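PDB 3MYV: SusD superfamily protein from Bacteroides vulgatus, which probably binds polysaccharide at the outer membrane, as a SusD-family protein of a gut Bacteroides. Local coordinates for residues Asp42-Asp47 and His396-Leu401; Tyr226-His231 and Gly245-Phe250; Trp310-Leu315 and Glu390-Gly395; Ile340-Gly345 and Ala376-Asp381. All coordinates share one frame; numbering follows the deposited sequence.

Interaction 1: Asp42-Asp47 and His396-Leu401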
loop_
_atom_site.group_PDB
_atom_site.type_symbol
_atom_site.label_atom_id
_atom_site.label_comp_id
_atom_site.label_asym_id
_atom_site.label_seq_id
_atom_site.Cartn_x
_atom_site.Cartn_y
_atom_site.Cartn_z
ATOM N N ASP A 42 1.201 7.830 -3.695
ATOM C CA ASP A 42 1.959 8.310 -4.849
ATOM C C ASP A 42 1.926 9.828 -4.996
ATOM O O ASP A 42 2.957 10.456 -5.254
ATOM C CB ASP A 42 1.430 7.668 -6.127
ATOM C CG ASP A 42 1.854 6.210 -6.261
ATOM O OD1 ASP A 42 3.047 5.997 -6.477
ATOM O OD2 ASP A 42 0.991 5.305 -6.170
HETATM N N MSE A 43 0.741 10.439 -4.847
HETATM C CA MSE A 43 0.613 11.862 -5.129
HETATM C C MSE A 43 1.337 12.729 -4.106
HETATM O O MSE A 43 1.687 13.867 -4.404
HETATM C CB MSE A 43 -0.853 12.286 -5.247
HETATM C CG MSE A 43 -1.561 11.602 -6.458
HETATM SE SE MSE A 43 -0.946 12.283 -8.163
HETATM C CE MSE A 43 -1.296 10.704 -9.186
ATOM N N LYS A 44 1.586 12.177 -2.925
ATOM C CA LYS A 44 2.302 12.873 -1.851
ATOM C C LYS A 44 3.829 12.714 -1.901
ATOM O O LYS A 44 4.575 13.359 -1.132
ATOM C CB LYS A 44 1.735 12.411 -0.491
ATOM C CG LYS A 44 0.287 12.792 -0.308
ATOM C CD LYS A 44 -0.336 12.363 1.020
ATOM C CE LYS A 44 -1.704 13.032 1.226
ATOM N NZ LYS A 44 -1.543 14.491 1.456
ATOM N N GLY A 45 4.291 11.831 -2.773
ATOM C CA GLY A 45 5.715 11.667 -3.025
ATOM C C GLY A 45 6.275 12.664 -4.045
ATOM O O GLY A 45 5.677 13.716 -4.315
ATOM N N ASP A 46 7.426 12.308 -4.606
ATOM C CA ASP A 46 8.103 13.134 -5.615
ATOM C C ASP A 46 8.038 12.566 -7.031
ATOM O O ASP A 46 8.574 13.174 -7.988
ATOM C CB ASP A 46 9.571 13.347 -5.198
ATOM C CG ASP A 46 10.331 12.050 -5.065
ATOM O OD1 ASP A 46 9.697 10.985 -5.108
ATOM O OD2 ASP A 46 11.562 12.104 -4.914
ATOM N N ASP A 47 7.395 11.406 -7.187
ATOM C CA ASP A 47 7.414 10.686 -8.481
ATOM C C ASP A 47 6.138 10.754 -9.300
ATOM O O ASP A 47 6.161 10.472 -10.512
ATOM C CB ASP A 47 7.758 9.213 -8.266
ATOM C CG ASP A 47 9.215 9.007 -7.853
ATOM O OD1 ASP A 47 10.073 9.787 -8.329
ATOM O OD2 ASP A 47 9.476 8.059 -7.070
ATOM N N HIS A 396 3.492 3.602 -2.530
ATOM C CA HIS A 396 4.571 3.473 -1.529
ATOM C C HIS A 396 5.390 4.731 -1.283
ATOM O O HIS A 396 5.848 4.948 -0.159
ATOM C CB HIS A 396 5.580 2.384 -1.942
ATOM C CG HIS A 396 5.013 1.005 -1.997
ATOM N ND1 HIS A 396 5.078 0.129 -0.927
ATOM C CD2 HIS A 396 4.393 0.335 -3.000
ATOM C CE1 HIS A 396 4.514 -1.016 -1.280
ATOM N NE2 HIS A 396 4.100 -0.922 -2.532
ATOM N N ARG A 397 5.671 5.503 -2.339
ATOM C CA ARG A 397 6.738 6.511 -2.293
ATOM C C ARG A 397 6.677 7.483 -1.125
ATOM O O ARG A 397 7.700 7.702 -0.436
ATOM C CB ARG A 397 6.834 7.284 -3.619
ATOM C CG ARG A 397 8.008 8.266 -3.700
ATOM C CD ARG A 397 9.397 7.575 -3.716
ATOM N NE ARG A 397 10.443 8.539 -4.054
ATOM C CZ ARG A 397 11.746 8.402 -3.805
ATOM N NH1 ARG A 397 12.206 7.342 -3.190
ATOM N NH2 ARG A 397 12.591 9.354 -4.185
ATOM N N PHE A 398 5.514 8.098 -0.906
ATOM C CA PHE A 398 5.369 8.991 0.227
ATOM C C PHE A 398 5.777 8.337 1.537
ATOM O O PHE A 398 6.561 8.907 2.286
ATOM C CB PHE A 398 3.939 9.572 0.310
ATOM C CG PHE A 398 3.615 10.306 1.593
ATOM C CD1 PHE A 398 4.119 11.582 1.852
ATOM C CD2 PHE A 398 2.716 9.748 2.515
ATOM C CE1 PHE A 398 3.776 12.251 3.019
ATOM C CE2 PHE A 398 2.370 10.424 3.660
ATOM C CZ PHE A 398 2.909 11.677 3.916
ATOM N N PHE A 399 5.236 7.151 1.805
ATOM C CA PHE A 399 5.474 6.451 3.062
ATOM C C PHE A 399 6.938 6.024 3.202
ATOM O O PHE A 399 7.531 6.133 4.282
ATOM C CB PHE A 399 4.589 5.211 3.162
ATOM C CG PHE A 399 3.122 5.495 3.199
ATOM C CD1 PHE A 399 2.574 6.252 4.214
ATOM C CD2 PHE A 399 2.284 4.977 2.217
ATOM C CE1 PHE A 399 1.198 6.478 4.263
ATOM C CE2 PHE A 399 0.923 5.209 2.261
ATOM C CZ PHE A 399 0.385 5.948 3.279
ATOM N N ASP A 400 7.538 5.608 2.093
ATOM C CA ASP A 400 8.925 5.116 2.124
ATOM C C ASP A 400 9.922 6.240 2.418
ATOM O O ASP A 400 10.888 6.043 3.139
ATOM C CB ASP A 400 9.289 4.399 0.821
ATOM C CG ASP A 400 8.632 3.013 0.699
ATOM O OD1 ASP A 400 8.202 2.409 1.709
ATOM O OD2 ASP A 400 8.545 2.518 -0.425
ATOM N N LEU A 401 9.680 7.420 1.865
ATOM C CA LEU A 401 10.552 8.548 2.147
ATOM C C LEU A 401 10.336 9.024 3.586
ATOM O O LEU A 401 11.309 9.215 4.362
ATOM C CB LEU A 401 10.338 9.669 1.137
ATOM C CG LEU A 401 10.952 9.388 -0.246
ATOM C CD1 LEU A 401 10.470 10.409 -1.259
ATOM C CD2 LEU A 401 12.506 9.360 -0.182
HETATM O O HOH W 1 4.626 4.436 -4.959
#
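F398 lays one ring face against K44: CB of K44 sits 3.4 Å from CD1 of F398, and CD of K44 stands 4.2 Å from the ring centroid, a CH-pi contact. Beyond it the lysine carries NZ to H65 and the carbonyl of C60. One residue back, R397, with CG anti to its backbone N (chi1 -175°), turns side-on to D46. NE of R397 donates to OD1 of D46 at 2.8 Å and NH2 of R397 to OD2 of D46 at 3.0 Å, a salt bridge between nearly coplanar groups. OD2 of D47 lies 3.2 Å from NE of R397, well out of the guanidinium plane, and adds charge alone. This network ties the loop following helix 36-43 to helix 397-403. An alanine in place of R397 would probably leave the carboxylates of D46 and D47 without this positive mate. OD1 of D47 pairs with K282 and its OD2 is hydrogen-bonded to S388, so the buried acidic pair faces two positive charges, which should favour its ionised state.

Interaction 2: Tyr226-His231 and Gly245-Phe250. With EDO (1,2-ethanediol), chain H.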
loop_
_atom_site.group_PDB
_atom_site.type_symbol
_atom_site.label_atom_id
_atom_site.label_comp_id
_atom_site.label_asym_id
_atom_site.label_seq_id
_atom_site.Cartn_x
_atom_site.Cartn_y
_atom_site.Cartn_z
ATOM N N TYR A 226 5.386 -18.522 -6.508
ATOM C CA TYR A 226 5.531 -17.142 -6.950
ATOM C C TYR A 226 6.914 -16.970 -7.560
ATOM O O TYR A 226 7.854 -17.693 -7.197
ATOM C CB TYR A 226 5.319 -16.165 -5.807
ATOM C CG TYR A 226 3.986 -16.311 -5.158
ATOM C CD1 TYR A 226 2.862 -15.624 -5.643
ATOM C CD2 TYR A 226 3.820 -17.155 -4.049
ATOM C CE1 TYR A 226 1.625 -15.761 -5.020
ATOM C CE2 TYR A 226 2.588 -17.305 -3.439
ATOM C CZ TYR A 226 1.491 -16.612 -3.930
ATOM O OH TYR A 226 0.271 -16.735 -3.317
ATOM N N ALA A 227 7.022 -16.061 -8.527
ATOM C CA ALA A 227 8.275 -15.797 -9.220
ATOM C C ALA A 227 8.260 -14.394 -9.811
ATOM O O ALA A 227 7.190 -13.869 -10.197
ATOM C CB ALA A 227 8.485 -16.838 -10.343
ATOM N N LEU A 228 9.454 -13.818 -9.923
ATOM C CA LEU A 228 9.630 -12.495 -10.496
ATOM C C LEU A 228 9.358 -12.517 -11.995
ATOM O O LEU A 228 9.769 -13.434 -12.687
ATOM C CB LEU A 228 11.044 -11.987 -10.266
ATOM C CG LEU A 228 11.433 -11.658 -8.845
ATOM C CD1 LEU A 228 12.914 -11.290 -8.804
ATOM C CD2 LEU A 228 10.537 -10.539 -8.289
ATOM N N TYR A 229 8.682 -11.495 -12.498
ATOM C CA TYR A 229 8.541 -11.310 -13.964
ATOM C C TYR A 229 9.890 -11.054 -14.601
ATOM O O TYR A 229 10.591 -10.140 -14.193
ATOM C CB TYR A 229 7.618 -10.125 -14.314
ATOM C CG TYR A 229 6.309 -10.195 -13.589
ATOM C CD1 TYR A 229 5.497 -11.313 -13.723
ATOM C CD2 TYR A 229 5.888 -9.181 -12.740
ATOM C CE1 TYR A 229 4.332 -11.426 -13.024
ATOM C CE2 TYR A 229 4.685 -9.283 -12.044
ATOM C CZ TYR A 229 3.912 -10.420 -12.201
ATOM O OH TYR A 229 2.742 -10.602 -11.490
ATOM N N PRO A 230 10.248 -11.825 -15.649
ATOM C CA PRO A 230 11.475 -11.544 -16.405
ATOM C C PRO A 230 11.393 -10.209 -17.120
ATOM O O PRO A 230 10.284 -9.715 -17.416
ATOM C CB PRO A 230 11.532 -12.663 -17.455
ATOM C CG PRO A 230 10.530 -13.641 -17.074
ATOM C CD PRO A 230 9.572 -13.049 -16.101
ATOM N N HIS A 231 12.571 -9.650 -17.389
ATOM C CA HIS A 231 12.741 -8.384 -18.093
ATOM C C HIS A 231 11.797 -8.289 -19.323
ATOM O O HIS A 231 11.052 -7.319 -19.487
ATOM C CB HIS A 231 14.199 -8.267 -18.526
ATOM C CG HIS A 231 14.511 -7.017 -19.288
ATOM N ND1 HIS A 231 14.826 -5.831 -18.670
ATOM C CD2 HIS A 231 14.568 -6.777 -20.620
ATOM C CE1 HIS A 231 15.074 -4.911 -19.588
ATOM N NE2 HIS A 231 14.911 -5.458 -20.780
ATOM N N GLY A 245 -0.835 -12.388 -11.632
ATOM C CA GLY A 245 0.422 -12.909 -12.133
ATOM C C GLY A 245 1.320 -13.511 -11.059
ATOM O O GLY A 245 1.024 -13.449 -9.857
ATOM N N SER A 246 2.445 -14.073 -11.492
ATOM C CA SER A 246 3.332 -14.823 -10.594
ATOM C C SER A 246 3.939 -14.031 -9.443
ATOM O O SER A 246 4.426 -14.646 -8.484
ATOM C CB SER A 246 4.476 -15.502 -11.377
ATOM O OG SER A 246 5.388 -14.557 -11.930
ATOM N N GLU A 247 3.957 -12.702 -9.513
ATOM C CA GLU A 247 4.468 -11.914 -8.375
ATOM C C GLU A 247 3.367 -11.588 -7.347
ATOM O O GLU A 247 3.657 -11.222 -6.197
ATOM C CB GLU A 247 5.081 -10.606 -8.836
ATOM C CG GLU A 247 6.407 -10.749 -9.557
ATOM C CD GLU A 247 7.221 -9.481 -9.571
ATOM O OE1 GLU A 247 7.045 -8.630 -8.681
ATOM O OE2 GLU A 247 8.059 -9.365 -10.474
ATOM N N SER A 248 2.114 -11.698 -7.766
ATOM C CA SER A 248 1.015 -11.145 -7.000
ATOM C C SER A 248 0.594 -12.066 -5.861
ATOM O O SER A 248 0.028 -13.144 -6.108
ATOM C CB SER A 248 -0.189 -10.900 -7.910
ATOM O OG SER A 248 -1.250 -10.329 -7.157
ATOM N N PHE A 249 0.847 -11.632 -4.630
ATOM C CA PHE A 249 0.326 -12.335 -3.441
ATOM C C PHE A 249 -1.138 -11.907 -3.196
ATOM O O PHE A 249 -2.014 -12.725 -2.835
ATOM C CB PHE A 249 1.096 -12.001 -2.158
ATOM C CG PHE A 249 2.576 -12.281 -2.194
ATOM C CD1 PHE A 249 3.052 -13.576 -2.341
ATOM C CD2 PHE A 249 3.507 -11.239 -2.025
ATOM C CE1 PHE A 249 4.428 -13.849 -2.358
ATOM C CE2 PHE A 249 4.888 -11.510 -2.011
ATOM C CZ PHE A 249 5.344 -12.814 -2.194
ATOM N N PHE A 250 -1.382 -10.609 -3.354
ATOM C CA PHE A 250 -2.702 -10.031 -3.105
ATOM C C PHE A 250 -2.941 -8.900 -4.075
ATOM O O PHE A 250 -2.167 -7.933 -4.093
ATOM C CB PHE A 250 -2.770 -9.510 -1.653
ATOM C CG PHE A 250 -4.075 -8.831 -1.289
ATOM C CD1 PHE A 250 -5.301 -9.262 -1.821
ATOM C CD2 PHE A 250 -4.074 -7.779 -0.412
ATOM C CE1 PHE A 250 -6.488 -8.624 -1.486
ATOM C CE2 PHE A 250 -5.263 -7.140 -0.066
ATOM C CZ PHE A 250 -6.465 -7.568 -0.633
HETATM C C1 EDO H . 1.946 -7.251 -10.720
HETATM O O1 EDO H . 1.565 -8.564 -10.297
HETATM C C2 EDO H . 1.713 -7.081 -12.223
HETATM O O2 EDO H . 0.319 -7.160 -12.489
HETATM O O HOH W 2 -1.912 -15.344 -3.831
#
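G245 opens a type I beta turn that runs to S248, and its carbonyl carbon lies at the edge of the Y229 ring. S246 follows with both backbone and side chain engaged: its O accepts from N of A227 at 3.0 Å, while OG, between the backbone N and the carbonyl carbon (chi1 68°), donates to O of A227 at 2.6 Å. Next, CG of E247 rests over one face of the Y229 ring, 3.6 Å from the centroid, and OE2 of E247 takes the backbone N-H of Y229 on the anti lone pair at 3.0 Å. In return, N of E247 donates to OH of Y229 at 3.1 Å, and the same hydroxyl is hydrogen-bonded to an ethanediol, probably from the crystallisation liquor. At S248 the carbonyl O lies at the edge of the Y226 ring. F249, where the chain turns a corner within a classic beta bulge of strand 248-252, points its ring edge at the face of Y226, the centroids 4.7 Å apart and the planes at 60°; a water joins O of F249 to OH of Y226, which also bonds N188. The carboxylate of E247 is gripped by R333, S335 and R366. These bonds tie the loop after helix 206-223 to the start of helix 334-348 and to helix 350-367, and the two arginines are likely to keep the carboxylate ionised.

Interaction 3: Trp310-Leu315 and Glu390-Gly395. With EDO (1,2-ethanediol), chain I.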
loop_
_atom_site.group_PDB
_atom_site.type_symbol
_atom_site.label_atom_id
_atom_site.label_comp_id
_atom_site.label_asym_id
_atom_site.label_seq_id
_atom_site.Cartn_x
_atom_site.Cartn_y
_atom_site.Cartn_z
ATOM N N TRP A 310 4.667 13.129 -18.957
ATOM C CA TRP A 310 4.579 11.685 -19.072
ATOM C C TRP A 310 3.548 11.167 -18.065
ATOM O O TRP A 310 3.540 11.563 -16.885
ATOM C CB TRP A 310 5.931 11.033 -18.811
ATOM C CG TRP A 310 6.973 11.313 -19.859
ATOM C CD1 TRP A 310 7.313 10.521 -20.916
ATOM C CD2 TRP A 310 7.829 12.458 -19.925
ATOM N NE1 TRP A 310 8.309 11.112 -21.653
ATOM C CE2 TRP A 310 8.651 12.297 -21.062
ATOM C CE3 TRP A 310 7.975 13.604 -19.136
ATOM C CZ2 TRP A 310 9.603 13.232 -21.427
ATOM C CZ3 TRP A 310 8.922 14.545 -19.507
ATOM C CH2 TRP A 310 9.731 14.348 -20.640
ATOM N N TRP A 311 2.698 10.257 -18.542
ATOM C CA TRP A 311 1.723 9.613 -17.681
ATOM C C TRP A 311 2.118 8.165 -17.519
ATOM O O TRP A 311 2.926 7.638 -18.277
ATOM C CB TRP A 311 0.281 9.776 -18.208
ATOM C CG TRP A 311 -0.078 9.173 -19.516
ATOM C CD1 TRP A 311 0.133 9.733 -20.751
ATOM C CD2 TRP A 311 -0.773 7.935 -19.757
ATOM N NE1 TRP A 311 -0.372 8.916 -21.729
ATOM C CE2 TRP A 311 -0.940 7.813 -21.140
ATOM C CE3 TRP A 311 -1.263 6.917 -18.925
ATOM C CZ2 TRP A 311 -1.551 6.687 -21.734
ATOM C CZ3 TRP A 311 -1.888 5.837 -19.500
ATOM C CH2 TRP A 311 -2.026 5.720 -20.889
ATOM N N LEU A 312 1.576 7.545 -16.484
ATOM C CA LEU A 312 1.998 6.225 -16.079
ATOM C C LEU A 312 0.980 5.218 -16.603
ATOM O O LEU A 312 -0.168 5.190 -16.175
ATOM C CB LEU A 312 2.085 6.083 -14.562
ATOM C CG LEU A 312 2.552 4.706 -14.072
ATOM C CD1 LEU A 312 3.991 4.437 -14.519
ATOM C CD2 LEU A 312 2.399 4.614 -12.516
ATOM N N TYR A 313 1.444 4.370 -17.497
ATOM C CA TYR A 313 0.623 3.350 -18.067
ATOM C C TYR A 313 0.998 1.981 -17.478
ATOM O O TYR A 313 1.444 1.046 -18.156
ATOM C CB TYR A 313 0.742 3.421 -19.582
ATOM C CG TYR A 313 -0.285 2.612 -20.324
ATOM C CD1 TYR A 313 -1.561 2.379 -19.782
ATOM C CD2 TYR A 313 -0.011 2.115 -21.586
ATOM C CE1 TYR A 313 -2.506 1.681 -20.477
ATOM C CE2 TYR A 313 -0.976 1.372 -22.296
ATOM C CZ TYR A 313 -2.203 1.164 -21.723
ATOM O OH TYR A 313 -3.162 0.460 -22.416
ATOM N N LYS A 314 0.778 1.885 -16.177
ATOM C CA LYS A 314 1.031 0.675 -15.430
ATOM C C LYS A 314 -0.227 -0.185 -15.297
ATOM O O LYS A 314 -0.119 -1.390 -15.125
ATOM C CB LYS A 314 1.654 1.013 -14.062
ATOM C CG LYS A 314 1.880 -0.183 -13.176
ATOM C CD LYS A 314 2.663 0.161 -11.920
ATOM C CE LYS A 314 4.129 -0.093 -12.040
ATOM N NZ LYS A 314 4.961 0.150 -10.762
ATOM N N LEU A 315 -1.415 0.408 -15.393
ATOM C CA LEU A 315 -2.631 -0.372 -15.375
ATOM C C LEU A 315 -3.130 -0.445 -16.815
ATOM O O LEU A 315 -3.810 0.470 -17.333
ATOM C CB LEU A 315 -3.656 0.264 -14.410
ATOM C CG LEU A 315 -3.160 0.285 -12.942
ATOM C CD1 LEU A 315 -2.456 1.637 -12.545
ATOM C CD2 LEU A 315 -4.284 0.027 -11.984
ATOM N N GLU A 390 10.675 0.907 -9.047
ATOM C CA GLU A 390 9.894 -0.325 -9.105
ATOM C C GLU A 390 8.427 -0.142 -8.734
ATOM O O GLU A 390 7.568 -0.781 -9.315
ATOM C CB GLU A 390 10.490 -1.361 -8.161
ATOM C CG GLU A 390 9.830 -2.735 -8.239
ATOM C CD GLU A 390 9.938 -3.373 -9.620
ATOM O OE1 GLU A 390 11.063 -3.388 -10.202
ATOM O OE2 GLU A 390 8.897 -3.872 -10.140
ATOM N N LEU A 391 8.153 0.706 -7.751
ATOM C CA LEU A 391 6.835 0.704 -7.084
ATOM C C LEU A 391 6.002 1.952 -7.397
ATOM O O LEU A 391 4.971 2.180 -6.752
ATOM C CB LEU A 391 7.021 0.529 -5.558
ATOM C CG LEU A 391 7.684 -0.783 -5.114
ATOM C CD1 LEU A 391 8.006 -0.770 -3.594
ATOM C CD2 LEU A 391 6.801 -1.978 -5.447
ATOM N N VAL A 392 6.416 2.724 -8.411
ATOM C CA VAL A 392 5.647 3.878 -8.862
ATOM C C VAL A 392 4.209 3.461 -9.189
ATOM O O VAL A 392 3.967 2.426 -9.833
ATOM C CB VAL A 392 6.324 4.588 -10.069
ATOM C CG1 VAL A 392 6.204 3.754 -11.394
ATOM C CG2 VAL A 392 5.738 5.997 -10.247
ATOM N N GLY A 393 3.245 4.239 -8.711
ATOM C CA GLY A 393 1.844 3.914 -8.986
ATOM C C GLY A 393 1.214 2.929 -8.006
ATOM O O GLY A 393 0.012 2.632 -8.132
ATOM N N GLU A 394 2.016 2.384 -7.086
ATOM C CA GLU A 394 1.586 1.300 -6.188
ATOM C C GLU A 394 1.431 1.786 -4.747
ATOM O O GLU A 394 1.179 0.993 -3.827
ATOM C CB GLU A 394 2.549 0.093 -6.273
ATOM C CG GLU A 394 2.475 -0.617 -7.608
ATOM C CD GLU A 394 3.543 -1.681 -7.757
ATOM O OE1 GLU A 394 3.427 -2.703 -7.055
ATOM O OE2 GLU A 394 4.473 -1.503 -8.570
ATOM N N GLY A 395 1.563 3.089 -4.535
ATOM C CA GLY A 395 1.164 3.684 -3.258
ATOM C C GLY A 395 2.209 3.674 -2.162
ATOM O O GLY A 395 1.847 3.707 -0.978
HETATM C C1 EDO I . -0.520 0.057 -0.957
HETATM O O1 EDO I . 0.574 0.897 -0.612
HETATM C C2 EDO I . -0.303 -1.363 -0.424
HETATM O O2 EDO I . -0.710 -1.494 0.980
#
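A type II beta turn, L391 to E394, at the C-terminal end of helix 380-391 receives the end of strand 307-312. L312 and V392 meet tip to tip, CD1 to CG1 at 3.9 Å, while CD2 of L312 packs 3.6 Å from CA of G393. A side chain on G393 would run into that methyl group, and the G393 backbone angles (phi 86°, psi -6°) by themselves call for glycine. K314 reaches the turn with CG anti to its backbone N and a bend at chi3 (-96°). NZ of K314 donates to O of V392 at 2.7 Å, in the carbonyl plane, and to OE2 of E394 at 2.8 Å, on the anti lone pair, a salt bridge to a side chain crossing at about a right angle. A third, weak bond runs from NZ of K314 to O of E390 at 3.1 Å. OE1 of E394 pairs with R333. The buried ammonium is thus met by two carbonyls and a carboxylate, which would probably keep it protonated.

Interaction 4: Ile340-Gly345 and Ala376-Asp381. With EDO (1,2-ethanediol), chain G.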
loop_
_atom_site.group_PDB
_atom_site.type_symbol
_atom_site.label_atom_id
_atom_site.label_comp_id
_atom_site.label_asym_id
_atom_site.label_seq_id
_atom_site.Cartn_x
_atom_site.Cartn_y
_atom_site.Cartn_z
ATOM N N ILE A 340 12.247 -5.112 0.498
ATOM C CA ILE A 340 12.263 -5.130 1.980
ATOM C C ILE A 340 13.556 -5.816 2.496
ATOM O O ILE A 340 14.248 -5.303 3.383
ATOM C CB ILE A 340 11.002 -5.836 2.560
ATOM C CG1 ILE A 340 9.728 -5.013 2.235
ATOM C CG2 ILE A 340 11.206 -6.114 4.087
ATOM C CD1 ILE A 340 8.391 -5.737 2.478
ATOM N N ALA A 341 13.885 -6.968 1.939
ATOM C CA ALA A 341 15.136 -7.632 2.320
ATOM C C ALA A 341 16.364 -6.729 2.046
ATOM O O ALA A 341 17.285 -6.634 2.878
ATOM C CB ALA A 341 15.280 -8.964 1.570
ATOM N N ALA A 342 16.359 -6.070 0.888
ATOM C CA ALA A 342 17.441 -5.165 0.493
ATOM C C ALA A 342 17.554 -4.000 1.455
ATOM O O ALA A 342 18.671 -3.638 1.869
ATOM C CB ALA A 342 17.237 -4.650 -0.982
ATOM N N GLU A 343 16.420 -3.412 1.825
ATOM C CA GLU A 343 16.455 -2.247 2.737
ATOM C C GLU A 343 16.902 -2.625 4.156
ATOM O O GLU A 343 17.758 -1.965 4.772
ATOM C CB GLU A 343 15.113 -1.527 2.748
ATOM C CG GLU A 343 15.135 -0.287 3.570
ATOM C CD GLU A 343 13.833 0.484 3.599
ATOM O OE1 GLU A 343 12.992 0.321 2.710
ATOM O OE2 GLU A 343 13.650 1.283 4.544
ATOM N N ALA A 344 16.313 -3.682 4.687
ATOM C CA ALA A 344 16.604 -4.126 6.035
ATOM C C ALA A 344 18.054 -4.630 6.108
ATOM O O ALA A 344 18.779 -4.330 7.065
ATOM C CB ALA A 344 15.595 -5.232 6.456
ATOM N N GLY A 345 18.486 -5.362 5.088
ATOM C CA GLY A 345 19.887 -5.838 5.001
ATOM C C GLY A 345 20.880 -4.679 5.019
ATOM O O GLY A 345 21.888 -4.709 5.709
ATOM N N ALA A 376 30.045 -0.952 -2.615
ATOM C CA ALA A 376 30.435 0.450 -2.351
ATOM C C ALA A 376 29.239 1.396 -2.531
ATOM O O ALA A 376 29.144 2.422 -1.877
ATOM C CB ALA A 376 31.586 0.878 -3.279
ATOM N N ASP A 377 28.331 1.027 -3.426
ATOM C CA ASP A 377 27.156 1.842 -3.753
ATOM C C ASP A 377 25.878 1.394 -3.011
ATOM O O ASP A 377 24.772 1.903 -3.299
ATOM C CB ASP A 377 26.915 1.757 -5.280
ATOM C CG ASP A 377 27.942 2.538 -6.083
ATOM O OD1 ASP A 377 28.625 3.389 -5.492
ATOM O OD2 ASP A 377 28.059 2.293 -7.299
ATOM N N TYR A 378 26.002 0.426 -2.099
ATOM C CA TYR A 378 24.832 -0.146 -1.403
ATOM C C TYR A 378 24.488 0.687 -0.174
ATOM O O TYR A 378 24.890 0.363 0.951
ATOM C CB TYR A 378 25.110 -1.596 -0.992
ATOM C CG TYR A 378 23.982 -2.374 -0.341
ATOM C CD1 TYR A 378 22.650 -2.245 -0.758
ATOM C CD2 TYR A 378 24.258 -3.318 0.633
ATOM C CE1 TYR A 378 21.630 -3.030 -0.184
ATOM C CE2 TYR A 378 23.248 -4.092 1.216
ATOM C CZ TYR A 378 21.935 -3.949 0.788
ATOM O OH TYR A 378 20.942 -4.708 1.368
ATOM N N THR A 379 23.747 1.761 -0.428
ATOM C CA THR A 379 23.318 2.708 0.570
ATOM C C THR A 379 21.791 2.679 0.676
ATOM O O THR A 379 21.104 2.229 -0.235
ATOM C CB THR A 379 23.745 4.137 0.186
ATOM O OG1 THR A 379 23.015 4.584 -0.972
ATOM C CG2 THR A 379 25.254 4.196 -0.107
ATOM N N LEU A 380 21.262 3.201 1.768
ATOM C CA LEU A 380 19.811 3.316 1.917
ATOM C C LEU A 380 19.175 4.112 0.756
ATOM O O LEU A 380 18.168 3.694 0.188
ATOM C CB LEU A 380 19.500 3.992 3.237
ATOM C CG LEU A 380 18.018 4.220 3.560
ATOM C CD1 LEU A 380 17.246 2.918 3.510
ATOM C CD2 LEU A 380 17.867 4.957 4.948
ATOM N N ASP A 381 19.779 5.247 0.376
ATOM C CA ASP A 381 19.243 6.047 -0.739
ATOM C C ASP A 381 19.169 5.237 -2.033
ATOM O O ASP A 381 18.236 5.379 -2.816
ATOM C CB ASP A 381 20.064 7.326 -0.979
ATOM C CG ASP A 381 19.775 8.418 0.045
ATOM O OD1 ASP A 381 18.806 8.309 0.800
ATOM O OD2 ASP A 381 20.559 9.383 0.122
HETATM C C1 EDO G . 29.086 0.673 1.943
HETATM O O1 EDO G . 28.370 -0.536 1.626
HETATM C C2 EDO G . 28.213 1.855 1.563
HETATM O O2 EDO G . 26.906 1.683 2.130
#
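Y378 sends its side chain from CB out to helix 334-348, with CG anti to the backbone N (chi1 -176°) turning the ring to that helix. The ring carbons come near the carbonyl of A342 only at the far end, CE1 at 3.7 Å and CZ at 3.5 Å from its O. At the tip, OH donates to O of A342 at 2.6 Å, in the carbonyl plane and on a lone pair, and lies 3.7 Å from C of G345. A side chain on G345 would sit tight against this hydroxyl. Y378 is the centre of an inverse gamma turn, directly before T379; OG1 of T379, the N-cap of helix 380-391, is hydrogen-bonded to N of R382. A phenylalanine at Y378 would probably leave O of A342 without this donor and the ring less firmly fixed, though still lodged against L357 and L360 of helix 350-367. CD1 of L380 packs on CG of E343 at 3.8 Å; the carboxylate of E343 is paired with R403, K347 and R387.

In the fold
Interaction 1 joins early and late parts of the chain, and the other three lie nested within the loop it closes. It touches interaction 3 directly, their centres 12 Å apart: OD1 of D42 probably accepts a hydrogen bond from N of G393 at 2.8 Å, tying helix 36-43 to that turn. Interactions 3 and 4 use opposite ends of helix 380-391, with centres 22 Å apart. Interaction 2 stays about 5 Å from interaction 3 at the nearest atoms, yet R333 pairs with E247 in the one and with E390 and E394 in the other, and R366 likewise serves E247 and E390. The sodium-site residues N254, S255, D258, P260 and L325 lie in none of the eight segments.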